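Local coordinates for XC6422 protein (Xanthomonas campestris, PDB 2FUK) that probably acts as a small serine hydrolase of the alpha/beta-hydrolase fold that lacks a lid, its natural substrate not being established, at residues 160-165 against 173-178; 76-81 against 94-99. All blocks are in the same frame, centred on the assembly; numbering follows the deposited sequence.

Interaction 1: residues 160-165 against 173-178; sequences VIQGDA and AVYDWL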
ATOM      1  N   VAL A 160     -17.896   1.186   9.685  1.00  6.37           N
ATOM      2  CA  VAL A 160     -17.788   2.617   9.945  1.00  6.21           C
ATOM      3  C   VAL A 160     -16.411   2.912  10.535  1.00  7.53           C
ATOM      4  O   VAL A 160     -15.967   2.238  11.468  1.00  6.69           O
ATOM      5  CB  VAL A 160     -18.863   3.104  10.948  1.00  6.84           C
ATOM      6  CG1 VAL A 160     -18.592   4.560  11.331  1.00  9.18           C
ATOM      7  CG2 VAL A 160     -20.246   2.980  10.334  1.00  6.33           C
ATOM      8  N   ILE A 161     -15.731   3.906   9.972  1.00  6.66           N
ATOM      9  CA  ILE A 161     -14.420   4.319  10.451  1.00  7.54           C
ATOM     10  C   ILE A 161     -14.515   5.794  10.818  1.00  7.65           C
ATOM     11  O   ILE A 161     -14.931   6.622  10.005  1.00  7.87           O
ATOM     12  CB  ILE A 161     -13.342   4.113   9.372  1.00  7.39           C
ATOM     13  CG1 ILE A 161     -13.249   2.620   9.046  1.00  9.94           C
ATOM     14  CG2 ILE A 161     -12.001   4.657   9.854  1.00  8.24           C
ATOM     15  CD1 ILE A 161     -12.381   2.298   7.865  1.00 11.23           C
ATOM     16  N   GLN A 162     -14.136   6.118  12.049  1.00  6.85           N
ATOM     17  CA  GLN A 162     -14.225   7.491  12.516  1.00  8.06           C
ATOM     18  C   GLN A 162     -12.983   8.005  13.227  1.00  9.10           C
ATOM     19  O   GLN A 162     -12.463   7.351  14.127  1.00 10.17           O
ATOM     20  CB  GLN A 162     -15.425   7.617  13.462  1.00  8.17           C
ATOM     21  CG  GLN A 162     -15.570   8.989  14.114  1.00  8.50           C
ATOM     22  CD  GLN A 162     -15.910  10.061  13.102  1.00  8.65           C
ATOM     23  OE1 GLN A 162     -15.335  11.153  13.107  1.00 10.67           O
ATOM     24  NE2 GLN A 162     -16.857   9.759  12.233  1.00  5.50           N
ATOM     25  N   GLY A 163     -12.513   9.182  12.826  1.00  9.71           N
ATOM     26  CA  GLY A 163     -11.363   9.765  13.496  1.00  9.55           C
ATOM     27  C   GLY A 163     -11.864  10.347  14.804  1.00 10.81           C
ATOM     28  O   GLY A 163     -12.846  11.083  14.816  1.00 10.36           O
ATOM     29  N   ASP A 164     -11.208  10.021  15.911  1.00 10.86           N
ATOM     30  CA  ASP A 164     -11.652  10.523  17.203  1.00 12.48           C
ATOM     31  C   ASP A 164     -11.255  11.950  17.552  1.00 12.66           C
ATOM     32  O   ASP A 164     -11.564  12.429  18.644  1.00 14.80           O
ATOM     33  CB  ASP A 164     -11.212   9.569  18.309  1.00 12.72           C
ATOM     34  CG  ASP A 164     -12.362   8.746  18.843  1.00 15.69           C
ATOM     35  OD1 ASP A 164     -12.138   7.575  19.193  1.00 16.66           O
ATOM     36  OD2 ASP A 164     -13.494   9.278  18.924  1.00 17.14           O
ATOM     37  N   ALA A 165     -10.583  12.628  16.629  1.00 11.78           N
ATOM     38  CA  ALA A 165     -10.188  14.021  16.820  1.00 11.01           C
ATOM     39  C   ALA A 165     -10.719  14.828  15.633  1.00 10.34           C
ATOM     40  O   ALA A 165     -10.142  15.843  15.242  1.00 10.26           O
ATOM     41  CB  ALA A 165      -8.671  14.137  16.913  1.00 12.48           C
ATOM     42  N   ALA A 173     -21.351  12.477  18.221  1.00 11.22           N
ATOM     43  CA  ALA A 173     -22.638  12.485  17.524  1.00 10.15           C
ATOM     44  C   ALA A 173     -22.790  11.177  16.746  1.00  9.43           C
ATOM     45  O   ALA A 173     -23.886  10.618  16.641  1.00  9.18           O
ATOM     46  CB  ALA A 173     -22.712  13.667  16.569  1.00 10.97           C
ATOM     47  N   VAL A 174     -21.680  10.709  16.186  1.00  8.51           N
ATOM     48  CA  VAL A 174     -21.671   9.464  15.435  1.00  8.03           C
ATOM     49  C   VAL A 174     -21.956   8.310  16.393  1.00  8.99           C
ATOM     50  O   VAL A 174     -22.831   7.480  16.144  1.00  9.13           O
ATOM     51  CB  VAL A 174     -20.297   9.236  14.761  1.00  6.93           C
ATOM     52  CG1 VAL A 174     -20.251   7.861  14.092  1.00  9.10           C
ATOM     53  CG2 VAL A 174     -20.047  10.335  13.734  1.00  9.12           C
ATOM     54  N   TYR A 175     -21.219   8.269  17.495  1.00  9.04           N
ATOM     55  CA  TYR A 175     -21.399   7.195  18.465  1.00  9.73           C
ATOM     56  C   TYR A 175     -22.799   7.203  19.080  1.00 10.97           C
ATOM     57  O   TYR A 175     -23.400   6.138  19.278  1.00 10.33           O
ATOM     58  CB  TYR A 175     -20.320   7.285  19.554  1.00  9.60           C
ATOM     59  CG  TYR A 175     -18.914   7.421  19.006  1.00  9.79           C
ATOM     60  CD1 TYR A 175     -18.553   6.812  17.801  1.00  8.37           C
ATOM     61  CD2 TYR A 175     -17.952   8.182  19.672  1.00  8.00           C
ATOM     62  CE1 TYR A 175     -17.277   6.964  17.270  1.00 10.38           C
ATOM     63  CE2 TYR A 175     -16.663   8.340  19.147  1.00 11.67           C
ATOM     64  CZ  TYR A 175     -16.337   7.729  17.942  1.00  9.95           C
ATOM     65  OH  TYR A 175     -15.084   7.891  17.395  1.00 11.26           O
ATOM     66  N   ASP A 176     -23.331   8.389  19.375  1.00 10.56           N
ATOM     67  CA  ASP A 176     -24.665   8.481  19.965  1.00 11.80           C
ATOM     68  C   ASP A 176     -25.710   7.912  19.010  1.00 11.73           C
ATOM     69  O   ASP A 176     -26.728   7.380  19.437  1.00 13.06           O
ATOM     70  CB  ASP A 176     -25.041   9.932  20.285  1.00 12.94           C
ATOM     71  CG  ASP A 176     -24.319  10.487  21.505  1.00 15.79           C
ATOM     72  OD1 ASP A 176     -23.636   9.722  22.224  1.00 16.09           O
ATOM     73  OD2 ASP A 176     -24.448  11.710  21.754  1.00 16.62           O
ATOM     74  N   TRP A 177     -25.453   8.047  17.712  1.00  9.81           N
ATOM     75  CA  TRP A 177     -26.361   7.550  16.688  1.00  9.31           C
ATOM     76  C   TRP A 177     -26.214   6.040  16.516  1.00  9.45           C
ATOM     77  O   TRP A 177     -27.205   5.306  16.486  1.00  9.93           O
ATOM     78  CB  TRP A 177     -26.082   8.282  15.362  1.00  8.51           C
ATOM     79  CG  TRP A 177     -26.591   7.595  14.128  1.00  9.28           C
ATOM     80  CD1 TRP A 177     -27.872   7.202  13.871  1.00  7.76           C
ATOM     81  CD2 TRP A 177     -25.820   7.225  12.982  1.00  9.72           C
ATOM     82  NE1 TRP A 177     -27.946   6.608  12.632  1.00  9.85           N
ATOM     83  CE2 TRP A 177     -26.698   6.610  12.066  1.00  9.90           C
ATOM     84  CE3 TRP A 177     -24.467   7.355  12.640  1.00 10.01           C
ATOM     85  CZ2 TRP A 177     -26.268   6.125  10.825  1.00 10.41           C
ATOM     86  CZ3 TRP A 177     -24.038   6.873  11.404  1.00 10.35           C
ATOM     87  CH2 TRP A 177     -24.938   6.267  10.516  1.00  9.54           C
ATOM     88  N   LEU A 178     -24.974   5.575  16.422  1.00 10.07           N
ATOM     89  CA  LEU A 178     -24.718   4.154  16.239  1.00  8.79           C
ATOM     90  C   LEU A 178     -25.196   3.289  17.398  1.00  8.72           C
ATOM     91  O   LEU A 178     -25.606   2.146  17.191  1.00  8.77           O
ATOM     92  CB  LEU A 178     -23.225   3.905  16.000  1.00  9.70           C
ATOM     93  CG  LEU A 178     -22.684   4.398  14.654  1.00  8.98           C
ATOM     94  CD1 LEU A 178     -21.207   4.016  14.520  1.00 11.36           C
ATOM     95  CD2 LEU A 178     -23.503   3.793  13.513  1.00 11.56           C
TER
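Tyr175 reaches from helix 171-178 toward segment 160-165, where its hydroxyl meets Asp164. CB leaves the helix with CG anti to the carbonyl carbon (chi1 -50°), a torsion that sends the ring out across the gap between helix and strand. Along the ring, CE1 lies 4.1 Å from Gln162 CG, and CZ is about as close to that same methylene. CE2, on the other flank, has Asp164 OD2 at 3.3 Å, near the ring plane. At the tip, Tyr175 OH donates a hydrogen bond of 2.6 Å to Asp164 OD2. The hydroxyl stands 57° out of the carboxylate plane, so OD2 is approached from above. OD1 has its own partner, a salt bridge to Arg189 NE, so both carboxylate oxygens are engaged. Further back, Val160 CG1 and Leu178 CD1 meet tip to tip at 4.2 Å. The axes of strand segment 160-163 and helix segment 173-178 run roughly antiparallel (150°), 10.6 Å apart at their closest. This is the first half of a beta-alpha-beta unit: strand 186-190 follows the helix and pairs in parallel with strand 158-163, while Tyr175 also packs on its Leu187 and Arg189.

Interaction 2: residues 76-81 against 94-99; sequences NFRSVG and QDDLRA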
ATOM      1  N   ASN A  76     -17.196  12.007  -9.939  1.00  6.07           N
ATOM      2  CA  ASN A  76     -17.517  13.320  -9.420  1.00  7.12           C
ATOM      3  C   ASN A  76     -19.025  13.527  -9.399  1.00  6.97           C
ATOM      4  O   ASN A  76     -19.708  13.268 -10.389  1.00  6.34           O
ATOM      5  CB  ASN A  76     -16.873  14.410 -10.283  1.00  8.56           C
ATOM      6  CG  ASN A  76     -15.399  14.575 -10.004  1.00  8.24           C
ATOM      7  OD1 ASN A  76     -14.942  14.298  -8.902  1.00  8.49           O
ATOM      8  ND2 ASN A  76     -14.649  15.050 -10.995  1.00  7.90           N
ATOM      9  N   PHE A  77     -19.544  13.961  -8.254  1.00  7.69           N
ATOM     10  CA  PHE A  77     -20.967  14.247  -8.130  1.00  8.20           C
ATOM     11  C   PHE A  77     -21.241  15.463  -9.008  1.00  8.27           C
ATOM     12  O   PHE A  77     -20.315  16.178  -9.398  1.00  7.83           O
ATOM     13  CB  PHE A  77     -21.329  14.595  -6.681  1.00  8.82           C
ATOM     14  CG  PHE A  77     -21.463  13.403  -5.772  1.00  6.88           C
ATOM     15  CD1 PHE A  77     -22.359  12.381  -6.064  1.00  6.05           C
ATOM     16  CD2 PHE A  77     -20.714  13.319  -4.599  1.00  8.14           C
ATOM     17  CE1 PHE A  77     -22.513  11.287  -5.195  1.00  6.77           C
ATOM     18  CE2 PHE A  77     -20.860  12.238  -3.728  1.00  7.95           C
ATOM     19  CZ  PHE A  77     -21.761  11.219  -4.025  1.00  7.57           C
ATOM     20  N   ARG A  78     -22.510  15.696  -9.320  1.00  7.95           N
ATOM     21  CA  ARG A  78     -22.876  16.842 -10.142  1.00  8.34           C
ATOM     22  C   ARG A  78     -22.214  18.130  -9.620  1.00  8.85           C
ATOM     23  O   ARG A  78     -22.071  18.321  -8.413  1.00  8.39           O
ATOM     24  CB  ARG A  78     -24.398  17.004 -10.148  1.00  7.82           C
ATOM     25  CG  ARG A  78     -24.994  17.228  -8.771  1.00  7.75           C
ATOM     26  CD  ARG A  78     -26.512  17.179  -8.814  1.00  7.71           C
ATOM     27  NE  ARG A  78     -27.003  15.917  -9.355  1.00  9.74           N
ATOM     28  CZ  ARG A  78     -28.277  15.685  -9.648  1.00  8.56           C
ATOM     29  NH1 ARG A  78     -29.179  16.639  -9.449  1.00 10.21           N
ATOM     30  NH2 ARG A  78     -28.647  14.507 -10.137  1.00  8.63           N
ATOM     31  N   SER A  79     -21.819  18.999 -10.551  1.00  9.21           N
ATOM     32  CA  SER A  79     -21.183  20.287 -10.264  1.00 10.78           C
ATOM     33  C   SER A  79     -19.693  20.239  -9.937  1.00 11.62           C
ATOM     34  O   SER A  79     -19.041  21.278  -9.897  1.00 13.23           O
ATOM     35  CB  SER A  79     -21.917  21.024  -9.132  1.00 10.87           C
ATOM     36  OG  SER A  79     -21.403  20.678  -7.858  1.00 12.63           O
ATOM     37  N   VAL A  80     -19.150  19.045  -9.714  1.00 10.21           N
ATOM     38  CA  VAL A  80     -17.731  18.907  -9.397  1.00 11.98           C
ATOM     39  C   VAL A  80     -16.926  18.528 -10.643  1.00 11.64           C
ATOM     40  O   VAL A  80     -17.365  17.710 -11.454  1.00 11.20           O
ATOM     41  CB  VAL A  80     -17.522  17.852  -8.289  1.00 12.89           C
ATOM     42  CG1 VAL A  80     -16.036  17.610  -8.059  1.00 14.33           C
ATOM     43  CG2 VAL A  80     -18.176  18.332  -7.004  1.00 13.84           C
ATOM     44  N   GLY A  81     -15.751  19.138 -10.795  1.00 11.26           N
ATOM     45  CA  GLY A  81     -14.918  18.865 -11.955  1.00 12.46           C
ATOM     46  C   GLY A  81     -15.716  19.218 -13.190  1.00 13.47           C
ATOM     47  O   GLY A  81     -16.221  20.340 -13.297  1.00 14.05           O
ATOM     48  N   GLN A  94     -27.779  11.172  -4.967  1.00  8.82           N
ATOM     49  CA  GLN A  94     -28.119   9.761  -4.821  1.00  7.01           C
ATOM     50  C   GLN A  94     -28.462   9.204  -6.194  1.00  7.39           C
ATOM     51  O   GLN A  94     -28.206   8.036  -6.484  1.00  6.97           O
ATOM     52  CB  GLN A  94     -29.321   9.580  -3.901  1.00  8.12           C
ATOM     53  CG  GLN A  94     -29.038   9.824  -2.436  1.00  8.39           C
ATOM     54  CD  GLN A  94     -30.297   9.707  -1.603  1.00  9.89           C
ATOM     55  OE1 GLN A  94     -30.938   8.656  -1.577  1.00 11.94           O
ATOM     56  NE2 GLN A  94     -30.667  10.791  -0.933  1.00 10.53           N
ATOM     57  N   ASP A  95     -29.049  10.047  -7.039  1.00  7.31           N
ATOM     58  CA  ASP A  95     -29.414   9.624  -8.383  1.00  7.83           C
ATOM     59  C   ASP A  95     -28.155   9.481  -9.228  1.00  7.04           C
ATOM     60  O   ASP A  95     -28.083   8.604 -10.089  1.00  8.08           O
ATOM     61  CB  ASP A  95     -30.376  10.625  -9.029  1.00  8.76           C
ATOM     62  CG  ASP A  95     -31.653  10.814  -8.221  1.00 11.02           C
ATOM     63  OD1 ASP A  95     -32.108   9.836  -7.587  1.00 12.12           O
ATOM     64  OD2 ASP A  95     -32.209  11.939  -8.235  1.00 13.03           O
ATOM     65  N   ASP A  96     -27.168  10.343  -8.986  1.00  7.51           N
ATOM     66  CA  ASP A  96     -25.904  10.272  -9.720  1.00  7.30           C
ATOM     67  C   ASP A  96     -25.251   8.938  -9.382  1.00  6.96           C
ATOM     68  O   ASP A  96     -24.747   8.236 -10.259  1.00  6.76           O
ATOM     69  CB  ASP A  96     -24.938  11.391  -9.306  1.00  7.62           C
ATOM     70  CG  ASP A  96     -25.409  12.770  -9.713  1.00  6.21           C
ATOM     71  OD1 ASP A  96     -26.189  12.881 -10.678  1.00  7.36           O
ATOM     72  OD2 ASP A  96     -24.971  13.749  -9.070  1.00  7.85           O
ATOM     73  N   LEU A  97     -25.261   8.601  -8.096  1.00  7.42           N
ATOM     74  CA  LEU A  97     -24.681   7.348  -7.626  1.00  7.47           C
ATOM     75  C   LEU A  97     -25.416   6.170  -8.271  1.00  7.81           C
ATOM     76  O   LEU A  97     -24.790   5.190  -8.671  1.00  7.32           O
ATOM     77  CB  LEU A  97     -24.801   7.251  -6.100  1.00  7.83           C
ATOM     78  CG  LEU A  97     -23.687   6.590  -5.275  1.00 13.11           C
ATOM     79  CD1 LEU A  97     -24.298   6.065  -3.995  1.00  7.92           C
ATOM     80  CD2 LEU A  97     -22.989   5.475  -6.031  1.00  9.04           C
ATOM     81  N   ARG A  98     -26.742   6.265  -8.374  1.00  7.21           N
ATOM     82  CA  ARG A  98     -27.513   5.181  -8.980  1.00  8.71           C
ATOM     83  C   ARG A  98     -27.110   4.952 -10.433  1.00  9.24           C
ATOM     84  O   ARG A  98     -27.049   3.812 -10.887  1.00  8.72           O
ATOM     85  CB  ARG A  98     -29.025   5.455  -8.911  1.00 11.08           C
ATOM     86  CG  ARG A  98     -29.857   4.359  -9.603  1.00 12.56           C
ATOM     87  CD  ARG A  98     -31.227   4.140  -8.972  1.00 16.80           C
ATOM     88  NE  ARG A  98     -32.202   5.186  -9.279  1.00 19.36           N
ATOM     89  CZ  ARG A  98     -32.737   5.380 -10.483  1.00 20.81           C
ATOM     90  NH1 ARG A  98     -32.389   4.601 -11.501  1.00 22.43           N
ATOM     91  NH2 ARG A  98     -33.640   6.334 -10.662  1.00 20.79           N
ATOM     92  N   ALA A  99     -26.851   6.032 -11.164  1.00  8.11           N
ATOM     93  CA  ALA A  99     -26.460   5.913 -12.564  1.00  7.29           C
ATOM     94  C   ALA A  99     -25.140   5.157 -12.684  1.00  6.70           C
ATOM     95  O   ALA A  99     -24.958   4.334 -13.583  1.00  6.13           O
ATOM     96  CB  ALA A  99     -26.326   7.298 -13.186  1.00  7.47           C
TER
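Asp96 OD2 accepts two hydrogen bonds from one residue, Arg78: the backbone N at 3.1 Å and the side-chain NE at 3.0 Å. Both are fairly straight, each with an N-H...O angle of 158°, and they reach the oxygen from opposite faces of the carboxylate plane. NE arrives on the syn side, whereas the backbone N stands well above the plane. The other oxygen is held as well, since Arg78 NH2 donates to Asp96 OD1 at 3.0 Å. Together NE and NH2 make a side-on, two-nitrogen salt bridge. Both oxygens lie close to the guanidinium plane, yet the two flat groups are turned 43° against each other, so the pairing is twisted and not coplanar. The arginine curls round Asp96 OD2: chi1 of 60° sets CG between the backbone N and the carbonyl carbon, with CB and CG each 3.5 Å from that oxygen, and the bend at chi3 brings NE and NH2 round to the carboxylate. Phe77 adds a ring edge, its CD1 4.2 Å from Asp96 OD2. The type II turn from Phe77 to Val80 is closed by Val80 N bonding to Phe77 O. With three N-H groups on one buried carboxylate, the aspartate is probably stabilised in its charged form, and the start of this turn is fastened to helix 92-107 through backbone and side chain alike.

How the interactions relate
From the N terminus, interaction 2 comes first: the chain leaves strand 71-75, makes the turn within 76-81 and, after 12 intervening residues, returns through helix 92-107 to close that loop. Interaction 1 opens only later: seven residues separate segment 160-165 from segment 173-178. The contacts therefore follow in series, neither nesting nor crossing. Their centres lie 25 Å apart and their nearest atoms about 13 Å, without touching. In the sheet, strands 71-75 and 158-163 are separated by strands 38-43, 112-118 and 136-140. Interaction 2 ties the loop after strand 71-75 to helix 92-107, while interaction 1 ties strand 158-163 and the adjoining Asp164 to helix 171-178, in different parts of the same mixed beta-sheet of the alpha/beta-hydrolase fold.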